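PDB 7AM1: protein SSD1 from Saccharomyces cerevisiae S288C, which binds mRNA untranslated regions and represses translation as a pseudonuclease of the RNase II family, and is implicated in control of the G1 phase of the cell cycle. Local coordinates for residues V748-F753 / I891-E896; A713-L718 / P902-R907. All coordinates share one frame; numbering follows the deposited sequence.

Interaction 1. Residues V748-F753 / I891-E896; sequences VFIPEF and ILLRAE
Leu893 and Phe753 approach each other from opposite directions, and the leucine methyl CD2 sits over the centre of the phenylalanine ring. The evidence for a CH-pi contact is geometric: Leu893 CD2 lies 4.2 Å from the Phe753 ring centroid, and the line between them leans 12° from the ring normal. In Leu893, CG anti to the backbone N (chi1 172°) carries the isobutyl group toward Phe753, and chi2 near 66° turns CD2 to the ring. The same methyl also meets the tip of Ile750, with Leu893 CD2 and Ile750 CD1 4.3 Å apart, so one methyl touches both a ring face and an aliphatic end. Two residues back along each strand, Val748 CG1 and Ile891 CD1 close the row at 4.2 Å. Every touching residue is apolar and buried, yet the two segments cover just 201 Å² between them, and even the nearest backbones, at Val748 and Ile891, keep their CA atoms 8.5 Å apart. The pieces therefore meet through side-chain ends across a core.

In the second shell, a type I beta turn at the end of strand 745-750 positions Phe753: its N bonds to Ile750 O at 3.0 Å, bringing the ring round beside the Ile750 side chain. Arg894 and Glu896 take no part in the contact and pair with each other along their strand, in a salt bridge of 2.6 Å between Arg894 NH1 and Glu896 OE1.

Strand 732-741 lies between strands 745-750 and 888-896 in an antiparallel five-stranded sheet, and its Ala736 touches both Ile750 and Ile891. Helix 689-725 covers one end of the core, where Ile722 packs on both Phe753 and Leu893.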
loop_
_atom_site.group_PDB
_atom_site.type_symbol
_atom_site.label_atom_id
_atom_site.label_comp_id
_atom_site.label_asym_id
_atom_site.label_seq_id
_atom_site.Cartn_x
_atom_site.Cartn_y
_atom_site.Cartn_z
ATOM N N VAL A 748 8.564 3.906 -16.453
ATOM C CA VAL A 748 9.370 2.697 -16.415
ATOM C C VAL A 748 9.135 2.045 -15.063
ATOM O O VAL A 748 8.833 2.720 -14.073
ATOM C CB VAL A 748 10.873 2.984 -16.630
ATOM C CG1 VAL A 748 11.115 3.588 -18.007
ATOM C CG2 VAL A 748 11.398 3.912 -15.542
ATOM N N PHE A 749 9.267 0.728 -15.017
ATOM C CA PHE A 749 9.253 0.030 -13.743
ATOM C C PHE A 749 10.469 -0.876 -13.676
ATOM O O PHE A 749 11.020 -1.303 -14.697
ATOM C CB PHE A 749 7.943 -0.748 -13.513
ATOM C CG PHE A 749 7.733 -1.892 -14.448
ATOM C CD1 PHE A 749 7.384 -1.669 -15.767
ATOM C CD2 PHE A 749 7.850 -3.193 -13.996
ATOM C CE1 PHE A 749 7.178 -2.724 -16.631
ATOM C CE2 PHE A 749 7.648 -4.255 -14.851
ATOM C CZ PHE A 749 7.309 -4.021 -16.175
ATOM N N ILE A 750 10.907 -1.120 -12.450
ATOM C CA ILE A 750 12.139 -1.852 -12.186
ATOM C C ILE A 750 11.755 -2.954 -11.207
ATOM O O ILE A 750 11.692 -2.702 -9.996
ATOM C CB ILE A 750 13.222 -0.915 -11.633
ATOM C CG1 ILE A 750 13.286 0.367 -12.478
ATOM C CG2 ILE A 750 14.577 -1.612 -11.630
ATOM C CD1 ILE A 750 14.166 1.462 -11.901
ATOM N N PRO A 751 11.447 -4.166 -11.679
ATOM C CA PRO A 751 10.957 -5.200 -10.751
ATOM C C PRO A 751 11.934 -5.522 -9.639
ATOM O O PRO A 751 11.508 -5.943 -8.555
ATOM C CB PRO A 751 10.717 -6.411 -11.666
ATOM C CG PRO A 751 10.529 -5.836 -13.026
ATOM C CD PRO A 751 11.414 -4.620 -13.081
ATOM N N GLU A 752 13.235 -5.342 -9.876
ATOM C CA GLU A 752 14.225 -5.651 -8.854
ATOM C C GLU A 752 14.131 -4.715 -7.662
ATOM O O GLU A 752 14.591 -5.068 -6.571
ATOM C CB GLU A 752 15.631 -5.594 -9.448
ATOM C CG GLU A 752 15.919 -6.701 -10.450
ATOM C CD GLU A 752 15.339 -6.426 -11.824
ATOM O OE1 GLU A 752 14.855 -5.298 -12.063
ATOM O OE2 GLU A 752 15.366 -7.350 -12.663
ATOM N N PHE A 753 13.560 -3.526 -7.849
ATOM C CA PHE A 753 13.366 -2.574 -6.768
ATOM C C PHE A 753 11.905 -2.428 -6.364
ATOM O O PHE A 753 11.628 -1.870 -5.296
ATOM C CB PHE A 753 13.916 -1.199 -7.175
ATOM C CG PHE A 753 15.416 -1.148 -7.272
ATOM C CD1 PHE A 753 16.078 -1.772 -8.316
ATOM C CD2 PHE A 753 16.166 -0.488 -6.314
ATOM C CE1 PHE A 753 17.458 -1.724 -8.409
ATOM C CE2 PHE A 753 17.550 -0.443 -6.402
ATOM C CZ PHE A 753 18.192 -1.061 -7.447
ATOM N N ILE A 891 18.323 2.986 -17.521
ATOM C CA ILE A 891 17.776 4.079 -16.726
ATOM C C ILE A 891 18.770 4.435 -15.631
ATOM O O ILE A 891 19.284 3.550 -14.937
ATOM C CB ILE A 891 16.412 3.705 -16.110
ATOM C CG1 ILE A 891 15.337 3.595 -17.197
ATOM C CG2 ILE A 891 15.995 4.708 -15.035
ATOM C CD1 ILE A 891 15.137 4.856 -18.002
ATOM N N LEU A 892 19.027 5.729 -15.472
ATOM C CA LEU A 892 19.771 6.249 -14.334
ATOM C C LEU A 892 18.797 6.481 -13.185
ATOM O O LEU A 892 17.752 7.115 -13.367
ATOM C CB LEU A 892 20.483 7.546 -14.717
ATOM C CG LEU A 892 21.576 7.376 -15.777
ATOM C CD1 LEU A 892 21.724 8.634 -16.617
ATOM C CD2 LEU A 892 22.900 7.016 -15.123
ATOM N N LEU A 893 19.128 5.946 -12.013
ATOM C CA LEU A 893 18.224 5.930 -10.870
ATOM C C LEU A 893 18.885 6.606 -9.680
ATOM O O LEU A 893 20.036 6.302 -9.343
ATOM C CB LEU A 893 17.817 4.494 -10.515
ATOM C CG LEU A 893 17.013 4.292 -9.227
ATOM C CD1 LEU A 893 15.639 4.937 -9.327
ATOM C CD2 LEU A 893 16.877 2.803 -8.906
ATOM N N ARG A 894 18.160 7.544 -9.076
ATOM C CA ARG A 894 18.642 8.329 -7.955
ATOM C C ARG A 894 17.514 8.598 -6.969
ATOM O O ARG A 894 16.339 8.626 -7.333
ATOM C CB ARG A 894 19.205 9.668 -8.422
ATOM C CG ARG A 894 20.647 9.855 -8.141
ATOM C CD ARG A 894 21.090 11.158 -8.761
ATOM N NE ARG A 894 20.596 12.306 -8.012
ATOM C CZ ARG A 894 21.296 12.952 -7.084
ATOM N NH1 ARG A 894 20.755 13.990 -6.461
ATOM N NH2 ARG A 894 22.531 12.571 -6.780
ATOM N N ALA A 895 17.903 8.842 -5.718
ATOM C CA ALA A 895 17.030 9.400 -4.688
ATOM C C ALA A 895 17.535 10.803 -4.346
ATOM O O ALA A 895 18.629 10.951 -3.788
ATOM C CB ALA A 895 16.997 8.509 -3.446
ATOM N N GLU A 896 16.747 11.829 -4.689
ATOM C CA GLU A 896 17.098 13.210 -4.368
ATOM C C GLU A 896 16.863 13.440 -2.879
ATOM O O GLU A 896 15.745 13.251 -2.390
ATOM C CB GLU A 896 16.250 14.209 -5.157
ATOM C CG GLU A 896 16.028 13.913 -6.624
ATOM C CD GLU A 896 17.247 14.149 -7.478
ATOM O OE1 GLU A 896 18.271 14.630 -6.950
ATOM O OE2 GLU A 896 17.173 13.849 -8.689
#

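Interaction 2. Residues A713-L718 / P902-R907; sequences AIHLLL and PCLTVR
His715, on helix 689-725, reaches toward Pro902 and Leu904 with a ring that meets a different kind of partner at each place. Its CB sets off neither straight at the strand nor away from it; CG anti to the backbone N (chi1 175°) then swings the imidazole across the gap. From CG, one branch leads through CD2, which lies 3.8 Å from Leu904 CD1, and the other through ND1 to CE1. At the ring edge, CE1 comes to 3.1 Å from Pro902 O. NE2, the far nitrogen, is 3.7 Å from Leu904 CD1, but its strongest partner is Gly186 O, to which it is hydrogen bonded at the end of helix 175-186. Leu904 itself arrives from the opposite direction, and Gly186 is also bonded to the backbone of Leu904, so Gly186 links the helix carrying His715 to the strand carrying Leu904.

One residue further along the helix, Leu716 turns its CD1 back to Pro902 CD at 3.9 Å, the two side chains crossing at about a right angle. Pro902 thus meets the helix through both its ring and its carbonyl oxygen. Replacing His715 by an alanine removes the imidazole, which would probably leave Gly186 O without this donor and open a gap beside Leu904 CD1.

The 255 Å² of buried surface combines apolar packing with the His715 ring, which has the largest share, and Pro902 O is buried with no hydrogen-bond partner in the model. Pro902 O lies nearly straight out from CE1 and near the ring plane, so the polarised C-H may offer it some electrostatic compensation, while the polar demand of NE2 is met from a third element, helix 175-186.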
loop_
_atom_site.group_PDB
_atom_site.type_symbol
_atom_site.label_atom_id
_atom_site.label_comp_id
_atom_site.label_asym_id
_atom_site.label_seq_id
_atom_site.Cartn_x
_atom_site.Cartn_y
_atom_site.Cartn_z
ATOM N N ALA A 713 7.875 3.696 5.054
ATOM C CA ALA A 713 9.115 3.275 5.693
ATOM C C ALA A 713 9.965 2.434 4.745
ATOM O O ALA A 713 11.196 2.562 4.726
ATOM C CB ALA A 713 8.798 2.513 6.979
ATOM N N ILE A 714 9.333 1.575 3.943
ATOM C CA ILE A 714 10.068 0.873 2.894
ATOM C C ILE A 714 10.727 1.874 1.958
ATOM O O ILE A 714 11.915 1.768 1.632
ATOM C CB ILE A 714 9.136 -0.071 2.115
ATOM C CG1 ILE A 714 8.670 -1.233 2.993
ATOM C CG2 ILE A 714 9.835 -0.568 0.866
ATOM C CD1 ILE A 714 7.535 -2.032 2.369
ATOM N N HIS A 715 9.943 2.845 1.480
ATOM C CA HIS A 715 10.447 3.825 0.529
ATOM C C HIS A 715 11.643 4.564 1.099
ATOM O O HIS A 715 12.633 4.803 0.398
ATOM C CB HIS A 715 9.325 4.802 0.174
ATOM C CG HIS A 715 9.752 5.928 -0.715
ATOM N ND1 HIS A 715 10.268 7.106 -0.220
ATOM C CD2 HIS A 715 9.725 6.064 -2.061
ATOM C CE1 HIS A 715 10.551 7.916 -1.225
ATOM N NE2 HIS A 715 10.229 7.308 -2.353
ATOM N N LEU A 716 11.573 4.913 2.381
ATOM C CA LEU A 716 12.659 5.632 3.033
ATOM C C LEU A 716 13.938 4.804 3.024
ATOM O O LEU A 716 14.998 5.285 2.610
ATOM C CB LEU A 716 12.233 5.987 4.457
ATOM C CG LEU A 716 13.186 6.750 5.367
ATOM C CD1 LEU A 716 13.449 8.146 4.796
ATOM C CD2 LEU A 716 12.604 6.832 6.773
ATOM N N LEU A 717 13.854 3.549 3.470
ATOM C CA LEU A 717 15.039 2.702 3.524
ATOM C C LEU A 717 15.541 2.345 2.134
ATOM O O LEU A 717 16.752 2.201 1.933
ATOM C CB LEU A 717 14.732 1.436 4.316
ATOM C CG LEU A 717 15.892 0.481 4.585
ATOM C CD1 LEU A 717 17.069 1.211 5.209
ATOM C CD2 LEU A 717 15.421 -0.666 5.476
ATOM N N LEU A 718 14.632 2.206 1.165
ATOM C CA LEU A 718 15.042 1.909 -0.203
ATOM C C LEU A 718 15.820 3.069 -0.812
ATOM O O LEU A 718 16.811 2.858 -1.521
ATOM C CB LEU A 718 13.816 1.587 -1.056
ATOM C CG LEU A 718 14.119 1.297 -2.525
ATOM C CD1 LEU A 718 15.059 0.112 -2.658
ATOM C CD2 LEU A 718 12.833 1.058 -3.294
ATOM N N PRO A 902 12.726 11.555 0.833
ATOM C CA PRO A 902 13.520 11.607 -0.396
ATOM C C PRO A 902 12.645 11.349 -1.612
ATOM O O PRO A 902 11.550 10.789 -1.522
ATOM C CB PRO A 902 14.560 10.502 -0.199
ATOM C CG PRO A 902 13.902 9.539 0.752
ATOM C CD PRO A 902 13.070 10.388 1.668
ATOM N N CYS A 903 13.156 11.760 -2.767
ATOM C CA CYS A 903 12.421 11.680 -4.022
ATOM C C CYS A 903 13.201 10.810 -4.992
ATOM O O CYS A 903 14.316 11.162 -5.390
ATOM C CB CYS A 903 12.213 13.079 -4.607
ATOM S SG CYS A 903 11.326 14.196 -3.500
ATOM N N LEU A 904 12.604 9.697 -5.400
ATOM C CA LEU A 904 13.192 8.873 -6.442
ATOM C C LEU A 904 12.985 9.545 -7.788
ATOM O O LEU A 904 11.895 10.039 -8.087
ATOM C CB LEU A 904 12.563 7.483 -6.452
ATOM C CG LEU A 904 12.748 6.676 -5.173
ATOM C CD1 LEU A 904 11.786 5.482 -5.151
ATOM C CD2 LEU A 904 14.199 6.220 -5.060
ATOM N N THR A 905 14.037 9.564 -8.597
ATOM C CA THR A 905 13.974 10.160 -9.919
ATOM C C THR A 905 14.706 9.251 -10.894
ATOM O O THR A 905 15.663 8.562 -10.527
ATOM C CB THR A 905 14.599 11.567 -9.956
ATOM O OG1 THR A 905 15.979 11.492 -9.573
ATOM C CG2 THR A 905 13.867 12.525 -9.021
ATOM N N VAL A 906 14.256 9.267 -12.143
ATOM C CA VAL A 906 14.840 8.440 -13.187
ATOM C C VAL A 906 15.094 9.289 -14.422
ATOM O O VAL A 906 14.367 10.247 -14.707
ATOM C CB VAL A 906 13.939 7.237 -13.552
ATOM C CG1 VAL A 906 13.913 6.240 -12.420
ATOM C CG2 VAL A 906 12.535 7.708 -13.904
ATOM N N ARG A 907 16.146 8.927 -15.153
ATOM C CA ARG A 907 16.494 9.544 -16.422
ATOM C C ARG A 907 16.933 8.463 -17.397
ATOM O O ARG A 907 17.560 7.475 -17.000
ATOM C CB ARG A 907 17.606 10.585 -16.255
ATOM C CG ARG A 907 17.231 11.746 -15.358
ATOM C CD ARG A 907 18.456 12.494 -14.877
ATOM N NE ARG A 907 18.170 13.917 -14.733
ATOM C CZ ARG A 907 19.095 14.869 -14.659
ATOM N NH1 ARG A 907 20.390 14.564 -14.715
ATOM N NH2 ARG A 907 18.720 16.134 -14.540
#

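Overall arrangement
Only about 9 Å separates the centres of the two interactions. Along the chain the order is 713-718, 748-753, 891-896, 902-907, so interaction 2 brackets interaction 1. Their later segments are consecutive, neighbouring antiparallel strands, joined by probable hydrogen bonds such as Glu896 N to Cys903 O (2.6 Å) and Leu892 N to Arg907 O (2.7 Å). Interaction 1 spans the inside of the five-stranded sheet, whereas interaction 2 joins edge strand 903-908, and the Pro902 just before it, to helix 689-725. This arrangement is consistent with the OB-fold S1 domain that ends RNase II family proteins, here docked against the long helix 689-725.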